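Local coordinates for putative exported protein (Bordetella parapertussis, PDB 3OCJ) that is of unknown function but carries a methyltransferase domain of the Rossmann-like class and so probably transfers a methyl group from S-adenosylmethionine to an unidentified substrate, at residues 114-119 with 136-141; 180-185 with 211-216. One frame throughout, in Å; residues are numbered along the deposited sequence. Where two conformers were deposited one is given.

Contact 1. Residues 114-119 with 136-141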
ATOM      1  N   ARG A 114      -1.940 -15.592  12.529  1.00 17.01           N
ATOM      2  CA  ARG A 114      -2.820 -16.754  12.573  1.00 16.22           C
ATOM      3  C   ARG A 114      -2.282 -17.931  11.763  1.00 15.06           C
ATOM      4  O   ARG A 114      -2.420 -19.089  12.168  1.00 19.08           O
ATOM      5  CB  ARG A 114      -4.211 -16.359  12.054  1.00 20.77           C
ATOM      6  CG  ARG A 114      -5.126 -17.525  11.742  1.00 22.99           C
ATOM      7  CD  ARG A 114      -6.520 -17.034  11.352  1.00 28.52           C
ATOM      8  NE  ARG A 114      -7.322 -18.114  10.789  1.00 29.36           N
ATOM      9  CZ  ARG A 114      -8.623 -18.034  10.529  1.00 34.80           C
ATOM     10  NH1 ARG A 114      -9.255 -19.082  10.018  1.00 33.97           N
ATOM     11  NH2 ARG A 114      -9.292 -16.914  10.785  1.00 37.69           N
ATOM     12  N   HIS A 115      -1.663 -17.633  10.623  1.00 16.45           N
ATOM     13  CA  HIS A 115      -1.227 -18.674   9.696  1.00 17.42           C
ATOM     14  C   HIS A 115       0.214 -19.146   9.924  1.00 20.86           C
ATOM     15  O   HIS A 115       0.617 -20.170   9.390  1.00 20.26           O
ATOM     16  CB  HIS A 115      -1.428 -18.211   8.244  1.00 20.30           C
ATOM     17  CG  HIS A 115      -2.866 -18.075   7.863  1.00 22.47           C
ATOM     18  ND1 HIS A 115      -3.579 -19.097   7.270  1.00 39.32           N
ATOM     19  CD2 HIS A 115      -3.735 -17.049   8.008  1.00 16.81           C
ATOM     20  CE1 HIS A 115      -4.822 -18.703   7.064  1.00 35.42           C
ATOM     21  NE2 HIS A 115      -4.949 -17.469   7.518  1.00 20.76           N
ATOM     22  N   LEU A 116       0.972 -18.394  10.717  1.00 18.41           N
ATOM     23  CA  LEU A 116       2.373 -18.717  11.001  1.00 18.19           C
ATOM     24  C   LEU A 116       2.476 -20.058  11.732  1.00 18.06           C
ATOM     25  O   LEU A 116       1.676 -20.347  12.622  1.00 17.89           O
ATOM     26  CB  LEU A 116       2.971 -17.611  11.868  1.00 24.33           C
ATOM     27  CG  LEU A 116       4.457 -17.261  11.787  1.00 31.32           C
ATOM     28  CD1 LEU A 116       4.818 -16.759  10.396  1.00 22.58           C
ATOM     29  CD2 LEU A 116       4.774 -16.204  12.839  1.00 28.43           C
ATOM     30  N   ARG A 117       3.454 -20.878  11.352  1.00 16.49           N
ATOM     31  CA  ARG A 117       3.769 -22.123  12.058  1.00 17.75           C
ATOM     32  C   ARG A 117       5.290 -22.250  12.147  1.00 17.51           C
ATOM     33  O   ARG A 117       6.010 -21.649  11.351  1.00 17.85           O
ATOM     34  CB  ARG A 117       3.223 -23.340  11.304  1.00 19.32           C
ATOM     35  CG  ARG A 117       1.711 -23.401  11.143  1.00 19.99           C
ATOM     36  CD  ARG A 117       1.011 -23.617  12.466  1.00 20.95           C
ATOM     37  NE  ARG A 117      -0.423 -23.829  12.269  1.00 21.25           N
ATOM     38  CZ  ARG A 117      -1.316 -22.849  12.203  1.00 22.08           C
ATOM     39  NH1 ARG A 117      -0.929 -21.591  12.333  1.00 20.34           N
ATOM     40  NH2 ARG A 117      -2.601 -23.124  12.014  1.00 23.91           N
ATOM     41  N   PRO A 118       5.788 -23.062  13.092  1.00 16.15           N
ATOM     42  CA  PRO A 118       7.239 -23.262  13.179  1.00 19.96           C
ATOM     43  C   PRO A 118       7.814 -23.729  11.846  1.00 20.56           C
ATOM     44  O   PRO A 118       7.205 -24.564  11.177  1.00 20.17           O
ATOM     45  CB  PRO A 118       7.381 -24.369  14.236  1.00 19.83           C
ATOM     46  CG  PRO A 118       6.140 -24.254  15.074  1.00 22.62           C
ATOM     47  CD  PRO A 118       5.052 -23.811  14.127  1.00 19.79           C
ATOM     48  N   GLY A 119       8.965 -23.183  11.464  1.00 18.59           N
ATOM     49  CA  GLY A 119       9.663 -23.630  10.272  1.00 20.65           C
ATOM     50  C   GLY A 119       9.079 -23.175   8.946  1.00 19.23           C
ATOM     51  O   GLY A 119       9.577 -23.552   7.882  1.00 23.06           O
ATOM     52  N   LEU A 136       5.661  -9.211  13.732  1.00 21.53           N
ATOM     53  CA  LEU A 136       4.984 -10.410  14.226  1.00 16.98           C
ATOM     54  C   LEU A 136       5.651 -10.989  15.472  1.00 20.07           C
ATOM     55  O   LEU A 136       6.801 -10.670  15.787  1.00 23.82           O
ATOM     56  CB  LEU A 136       4.901 -11.487  13.137  1.00 17.67           C
ATOM     57  CG  LEU A 136       4.255 -11.090  11.811  1.00 18.77           C
ATOM     58  CD1 LEU A 136       4.280 -12.247  10.822  1.00 19.46           C
ATOM     59  CD2 LEU A 136       2.838 -10.594  12.025  1.00 20.40           C
ATOM     60  N   ASP A 137       4.909 -11.835  16.181  1.00 18.46           N
ATOM     61  CA  ASP A 137       5.408 -12.490  17.382  1.00 18.94           C
ATOM     62  C   ASP A 137       5.917 -13.868  16.988  1.00 21.10           C
ATOM     63  O   ASP A 137       5.137 -14.729  16.583  1.00 20.21           O
ATOM     64  CB  ASP A 137       4.269 -12.594  18.407  1.00 22.19           C
ATOM     65  CG  ASP A 137       4.687 -13.278  19.699  1.00 30.14           C
ATOM     66  OD1 ASP A 137       5.853 -13.703  19.816  1.00 28.73           O
ATOM     67  OD2 ASP A 137       3.836 -13.389  20.607  1.00 32.34           O
ATOM     68  N   TYR A 138       7.228 -14.081  17.114  1.00 22.92           N
ATOM     69  CA  TYR A 138       7.845 -15.340  16.709  1.00 21.56           C
ATOM     70  C   TYR A 138       8.160 -16.276  17.878  1.00 25.16           C
ATOM     71  O   TYR A 138       8.796 -17.308  17.689  1.00 25.13           O
ATOM     72  CB  TYR A 138       9.111 -15.067  15.882  1.00 20.27           C
ATOM     73  CG  TYR A 138       8.789 -14.406  14.557  1.00 18.94           C
ATOM     74  CD1 TYR A 138       8.360 -15.163  13.471  1.00 19.89           C
ATOM     75  CD2 TYR A 138       8.888 -13.026  14.392  1.00 18.62           C
ATOM     76  CE1 TYR A 138       8.042 -14.567  12.250  1.00 17.89           C
ATOM     77  CE2 TYR A 138       8.565 -12.416  13.175  1.00 17.64           C
ATOM     78  CZ  TYR A 138       8.149 -13.195  12.107  1.00 17.83           C
ATOM     79  OH  TYR A 138       7.828 -12.613  10.899  1.00 18.73           O
ATOM     80  N   SER A 139       7.670 -15.941  19.071  1.00 25.26           N
ATOM     81  CA  SER A 139       7.994 -16.687  20.291  0.55 26.97           C
ATOM     82  C   SER A 139       7.572 -18.160  20.268  1.00 28.14           C
ATOM     83  O   SER A 139       8.159 -18.993  20.972  1.00 33.36           O
ATOM     84  CB  SER A 139       7.393 -15.991  21.518  0.55 31.79           C
ATOM     85  OG  SER A 139       5.977 -15.998  21.475  0.55 31.22           O
ATOM     86  N   ALA A 140       6.563 -18.492  19.471  1.00 29.35           N
ATOM     87  CA  ALA A 140       6.103 -19.876  19.382  1.00 26.83           C
ATOM     88  C   ALA A 140       6.262 -20.458  17.988  1.00 30.18           C
ATOM     89  O   ALA A 140       5.782 -21.561  17.705  1.00 25.70           O
ATOM     90  CB  ALA A 140       4.648 -19.995  19.857  1.00 34.01           C
ATOM     91  N   CYS A 141       6.943 -19.717  17.118  1.00 23.30           N
ATOM     92  CA  CYS A 141       7.186 -20.178  15.754  1.00 21.85           C
ATOM     93  C   CYS A 141       8.686 -20.169  15.485  1.00 22.45           C
ATOM     94  O   CYS A 141       9.178 -19.360  14.709  1.00 22.16           O
ATOM     95  CB  CYS A 141       6.395 -19.350  14.713  1.00 21.19           C
ATOM     96  SG  CYS A 141       4.615 -19.640  14.816  1.00 29.36           S
TER
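L116 and C141 form the apolar centre of this contact, with Y138, L136 and P118 around them. The CG of L116 lies 3.9 Å from the SG of C141, and its CD2 branch meets CE1 of Y138 at 3.7 Å. The leucine and tyrosine side chains cross at about a right angle, and the methyl comes to the ring obliquely. A branched leucine suits this buried place because one side chain serves both the sulfur and the ring. C141 has SG anti to its carbonyl carbon (chi1 -69°), which sets the small thiol against the backbone of 116-118; SG is 3.7 Å from the carbonyl O of L116. P118 adds its CG, 3.8 Å from the O of A140.

In the methyltransferase fold, strand 121-124, helix 131-134 and the parallel strand 145-150 form a beta-alpha-beta crossover. The segments are the lead-ins to its two strands, at their amino-terminal ends.

Polar bonds shape each side separately, since none joins the two segments. The CB of R117 points away from 136-141, and the guanidinium comes back to its own segment: NH1 donates to the O of R114 and the O of L116, both at 2.9 Å and both close to the guanidinium plane. NH1 stands 52° above the carbonyl plane of L116 but is tilted only 25° from that of R114. One long, flexible side chain thereby holds carbonyls at the helix end. In 136-141, D137 forms an Asx turn: its OD1 bonds to the N of S139 at 3.0 Å and to its OG at 2.8 Å, from the same face of the carboxylate plane. An overlapping type I beta turn, Y138 to C141, is closed by C141 N bonding to Y138 O.

Contact 2. Residues 180-185 with 211-216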
ATOM      1  N   TRP A 180       6.526  -8.459 -10.915  1.00 15.09           N
ATOM      2  CA  TRP A 180       5.659  -8.917 -12.001  1.00 15.55           C
ATOM      3  C   TRP A 180       6.210 -10.122 -12.768  1.00 17.40           C
ATOM      4  O   TRP A 180       5.497 -10.732 -13.561  1.00 20.58           O
ATOM      5  CB  TRP A 180       5.359  -7.764 -12.975  1.00 15.30           C
ATOM      6  CG  TRP A 180       4.662  -6.618 -12.315  1.00 13.84           C
ATOM      7  CD1 TRP A 180       5.238  -5.493 -11.806  1.00 14.87           C
ATOM      8  CD2 TRP A 180       3.255  -6.500 -12.059  1.00 12.33           C
ATOM      9  NE1 TRP A 180       4.278  -4.673 -11.268  1.00 13.87           N
ATOM     10  CE2 TRP A 180       3.053  -5.271 -11.399  1.00 12.34           C
ATOM     11  CE3 TRP A 180       2.150  -7.312 -12.333  1.00 12.74           C
ATOM     12  CZ2 TRP A 180       1.785  -4.823 -11.018  1.00 12.96           C
ATOM     13  CZ3 TRP A 180       0.899  -6.869 -11.958  1.00 11.97           C
ATOM     14  CH2 TRP A 180       0.724  -5.638 -11.306  1.00 11.41           C
ATOM     15  N   LYS A 181       7.474 -10.466 -12.529  1.00 16.37           N
ATOM     16  CA  LYS A 181       8.109 -11.599 -13.213  1.00 16.28           C
ATOM     17  C   LYS A 181       8.405 -12.745 -12.243  1.00 16.88           C
ATOM     18  O   LYS A 181       9.182 -13.648 -12.553  1.00 19.19           O
ATOM     19  CB  LYS A 181       9.400 -11.157 -13.913  1.00 19.26           C
ATOM     20  CG  LYS A 181       9.224 -10.052 -14.943  1.00 22.88           C
ATOM     21  CD  LYS A 181      10.567  -9.714 -15.599  1.00 30.18           C
ATOM     22  CE  LYS A 181      10.528  -8.390 -16.359  1.00 33.62           C
ATOM     23  NZ  LYS A 181      11.374  -7.325 -15.718  1.00 28.23           N
ATOM     24  N   LEU A 182       7.787 -12.709 -11.064  1.00 15.89           N
ATOM     25  CA  LEU A 182       7.988 -13.752 -10.064  1.00 16.81           C
ATOM     26  C   LEU A 182       7.824 -15.134 -10.691  1.00 18.48           C
ATOM     27  O   LEU A 182       6.835 -15.392 -11.369  1.00 18.74           O
ATOM     28  CB  LEU A 182       6.968 -13.578  -8.938  1.00 15.86           C
ATOM     29  CG  LEU A 182       7.074 -14.555  -7.771  1.00 19.59           C
ATOM     30  CD1 LEU A 182       8.380 -14.358  -7.014  1.00 21.67           C
ATOM     31  CD2 LEU A 182       5.884 -14.381  -6.838  1.00 19.50           C
ATOM     32  N   ASP A 183       8.780 -16.032 -10.464  1.00 18.50           N
ATOM     33  CA  ASP A 183       8.685 -17.355 -11.077  1.00 19.11           C
ATOM     34  C   ASP A 183       9.077 -18.498 -10.142  1.00 19.03           C
ATOM     35  O   ASP A 183       9.334 -19.610 -10.589  1.00 24.67           O
ATOM     36  CB  ASP A 183       9.471 -17.411 -12.392  1.00 24.15           C
ATOM     37  CG  ASP A 183      10.974 -17.310 -12.188  1.00 35.92           C
ATOM     38  OD1 ASP A 183      11.425 -17.137 -11.036  1.00 30.11           O
ATOM     39  OD2 ASP A 183      11.711 -17.405 -13.194  1.00 45.28           O
ATOM     40  N   THR A 184       9.098 -18.212  -8.844  1.00 18.43           N
ATOM     41  CA  THR A 184       9.323 -19.226  -7.817  1.00 18.80           C
ATOM     42  C   THR A 184       8.291 -20.339  -7.934  1.00 18.53           C
ATOM     43  O   THR A 184       7.107 -20.072  -8.130  1.00 18.91           O
ATOM     44  CB  THR A 184       9.210 -18.613  -6.404  1.00 22.06           C
ATOM     45  OG1 THR A 184      10.112 -17.503  -6.281  1.00 24.31           O
ATOM     46  CG2 THR A 184       9.516 -19.653  -5.327  1.00 25.52           C
ATOM     47  N   ARG A 185       8.737 -21.586  -7.797  1.00 19.29           N
ATOM     48  CA  ARG A 185       7.821 -22.719  -7.816  1.00 20.94           C
ATOM     49  C   ARG A 185       7.757 -23.395  -6.455  1.00 21.70           C
ATOM     50  O   ARG A 185       8.741 -23.975  -6.003  1.00 21.04           O
ATOM     51  CB  ARG A 185       8.237 -23.743  -8.875  1.00 28.46           C
ATOM     52  CG  ARG A 185       7.787 -23.392 -10.279  1.00 43.99           C
ATOM     53  CD  ARG A 185       8.744 -22.427 -10.943  1.00 57.83           C
ATOM     54  NE  ARG A 185       8.121 -21.718 -12.058  1.00 64.04           N
ATOM     55  CZ  ARG A 185       7.906 -22.249 -13.258  1.00 68.13           C
ATOM     56  NH1 ARG A 185       7.336 -21.525 -14.211  1.00 67.84           N
ATOM     57  NH2 ARG A 185       8.256 -23.504 -13.504  1.00 67.17           N
ATOM     58  N   ARG A 211      -1.605 -15.380 -10.306  1.00 12.94           N
ATOM     59  CA  ARG A 211      -1.201 -16.711 -10.741  1.00 14.84           C
ATOM     60  C   ARG A 211       0.253 -17.000 -10.375  1.00 12.83           C
ATOM     61  O   ARG A 211       0.585 -18.114  -9.963  1.00 14.64           O
ATOM     62  CB  ARG A 211      -1.415 -16.895 -12.243  1.00 15.96           C
ATOM     63  CG  ARG A 211      -1.662 -18.343 -12.610  1.00 21.71           C
ATOM     64  CD  ARG A 211      -1.797 -18.537 -14.108  1.00 21.04           C
ATOM     65  NE  ARG A 211      -2.835 -17.700 -14.709  1.00 21.92           N
ATOM     66  CZ  ARG A 211      -4.118 -18.037 -14.802  1.00 20.13           C
ATOM     67  NH1 ARG A 211      -4.546 -19.194 -14.315  1.00 24.04           N
ATOM     68  NH2 ARG A 211      -4.969 -17.211 -15.387  1.00 22.32           N
ATOM     69  N   ARG A 212       1.121 -15.996 -10.513  1.00 13.34           N
ATOM     70  CA  ARG A 212       2.513 -16.173 -10.102  1.00 13.49           C
ATOM     71  C   ARG A 212       2.615 -16.385  -8.597  1.00 12.57           C
ATOM     72  O   ARG A 212       3.392 -17.214  -8.135  1.00 14.40           O
ATOM     73  CB  ARG A 212       3.364 -14.992 -10.569  1.00 14.98           C
ATOM     74  CG  ARG A 212       3.516 -14.989 -12.085  1.00 18.13           C
ATOM     75  CD  ARG A 212       4.233 -13.772 -12.618  1.00 21.82           C
ATOM     76  NE  ARG A 212       4.322 -13.858 -14.074  1.00 26.06           N
ATOM     77  CZ  ARG A 212       5.345 -14.390 -14.731  1.00 27.19           C
ATOM     78  NH1 ARG A 212       6.387 -14.870 -14.068  1.00 23.49           N
ATOM     79  NH2 ARG A 212       5.328 -14.437 -16.057  1.00 30.72           N
ATOM     80  N   PHE A 213       1.802 -15.663  -7.830  1.00 12.77           N
ATOM     81  CA  PHE A 213       1.745 -15.912  -6.389  1.00 13.06           C
ATOM     82  C   PHE A 213       1.312 -17.359  -6.105  1.00 13.47           C
ATOM     83  O   PHE A 213       1.903 -18.047  -5.284  1.00 13.62           O
ATOM     84  CB  PHE A 213       0.763 -14.961  -5.705  1.00 13.24           C
ATOM     85  CG  PHE A 213       1.182 -13.512  -5.711  1.00 11.86           C
ATOM     86  CD1 PHE A 213       2.496 -13.136  -5.921  1.00 13.42           C
ATOM     87  CD2 PHE A 213       0.235 -12.520  -5.466  1.00 12.79           C
ATOM     88  CE1 PHE A 213       2.856 -11.781  -5.906  1.00 13.93           C
ATOM     89  CE2 PHE A 213       0.586 -11.175  -5.437  1.00 13.33           C
ATOM     90  CZ  PHE A 213       1.896 -10.806  -5.661  1.00 13.75           C
ATOM     91  N   TRP A 214       0.270 -17.822  -6.784  1.00 13.46           N
ATOM     92  CA  TRP A 214      -0.215 -19.184  -6.575  1.00 14.60           C
ATOM     93  C   TRP A 214       0.876 -20.200  -6.896  1.00 13.88           C
ATOM     94  O   TRP A 214       1.107 -21.147  -6.146  1.00 15.48           O
ATOM     95  CB  TRP A 214      -1.434 -19.421  -7.456  1.00 14.87           C
ATOM     96  CG  TRP A 214      -2.165 -20.706  -7.210  1.00 16.22           C
ATOM     97  CD1 TRP A 214      -3.286 -20.881  -6.445  1.00 15.56           C
ATOM     98  CD2 TRP A 214      -1.831 -22.003  -7.737  1.00 19.33           C
ATOM     99  NE1 TRP A 214      -3.675 -22.209  -6.476  1.00 16.71           N
ATOM    100  CE2 TRP A 214      -2.796 -22.913  -7.259  1.00 17.16           C
ATOM    101  CE3 TRP A 214      -0.811 -22.478  -8.574  1.00 20.66           C
ATOM    102  CZ2 TRP A 214      -2.772 -24.269  -7.586  1.00 20.07           C
ATOM    103  CZ3 TRP A 214      -0.791 -23.833  -8.895  1.00 22.74           C
ATOM    104  CH2 TRP A 214      -1.764 -24.706  -8.400  1.00 21.40           C
ATOM    105  N   GLN A 215       1.568 -19.988  -8.008  1.00 16.33           N
ATOM    106  CA  GLN A 215       2.626 -20.904  -8.414  1.00 16.48           C
ATOM    107  C   GLN A 215       3.784 -20.918  -7.410  1.00 16.08           C
ATOM    108  O   GLN A 215       4.410 -21.958  -7.189  1.00 19.06           O
ATOM    109  CB  GLN A 215       3.076 -20.577  -9.844  1.00 21.35           C
ATOM    110  CG  GLN A 215       1.989 -20.910 -10.869  1.00 28.65           C
ATOM    111  CD  GLN A 215       2.237 -20.322 -12.250  1.00 38.94           C
ATOM    112  OE1 GLN A 215       3.120 -19.484 -12.436  1.00 43.99           O
ATOM    113  NE2 GLN A 215       1.440 -20.752 -13.227  1.00 30.96           N
ATOM    114  N   ALA A 216       4.030 -19.776  -6.765  1.00 14.81           N
ATOM    115  CA  ALA A 216       5.111 -19.663  -5.788  1.00 17.00           C
ATOM    116  C   ALA A 216       4.777 -20.327  -4.449  1.00 17.87           C
ATOM    117  O   ALA A 216       5.677 -20.659  -3.679  1.00 16.55           O
ATOM    118  CB  ALA A 216       5.488 -18.197  -5.577  1.00 16.14           C
TER
HETATM  119  O   HOH W   1       9.253 -14.680 -15.337  1.00 38.96           O
HETATM  120  O   HOH W   2       5.826 -17.872  -9.380  1.00 18.02           O
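R212 reaches from its helix over the backbone of the 180-185 loop and grips the carbonyl of L182. Its chain is extended from CG to NE (chi3 -180°), and NH1 at its far end donates to the O of L182 at 2.8 Å with an N-H...O angle of 156°. The oxygen lies near the guanidinium plane, yet the donor stands well above the plane of the carbonyl. The O of W180 and the CA of K181 lie over one face of the guanidinium. Water 1 adds a second link, accepting from R212 NH1 and donating to the O of K181. Arginine suits the place: NH1 alone serves both L182 O and water 1, while the aliphatic chain lies beside the L182 carbonyl, CD 3.3 Å from its O.

The end of the L182 side chain comes in against the helix. Its CG is anti to the backbone N (chi1 -177°), and CD2 meets the edge of the F213 ring, 3.7 Å from CD1 and near the ring plane, the two side chains crossing at about a right angle. The same methyl is 4.0 Å from the CB of A216. F213 continues the apolar layer onto L191 of strand 188-192.

Farther along, the slim A216 lets the loop come close. T184 CB lies 3.8 Å from A216 CB, and the O of T184 makes a CA-H...O contact with A216 CA at 3.1 Å. The T184 hydroxyl bonds to the OH of Y188. Water 2 lies 2.8 Å from both T184 O and R212 O, between loop and helix.

Here the last turns of helix 203-216, in the right-handed beta-alpha-beta crossover from strand 188-192 to parallel strand 221-226 of the Rossmann-like methyltransferase fold, pack against the loop entering that first strand.

Contact 1 precedes contact 2 along the chain, and the two are separate: their centres are 24 Å apart and their nearest atoms about 13 Å. What joins them is the central mixed sheet, whose strand order 3-2-1-4-5-7-6 is that of class I methyltransferases. Contact 1 lies in the connections leading into strands 121-124 and 145-150; contact 2 lies by strands 188-192 and 221-226, at helix 203-216. Strands 121-124 and 188-192 are neighbours, so the contacts join loops and helix ends in neighbouring parts of one domain. Both lie at the amino-terminal ends of parallel strands, opposite the carboxyl edge where this class binds S-adenosylmethionine, as this protein probably does.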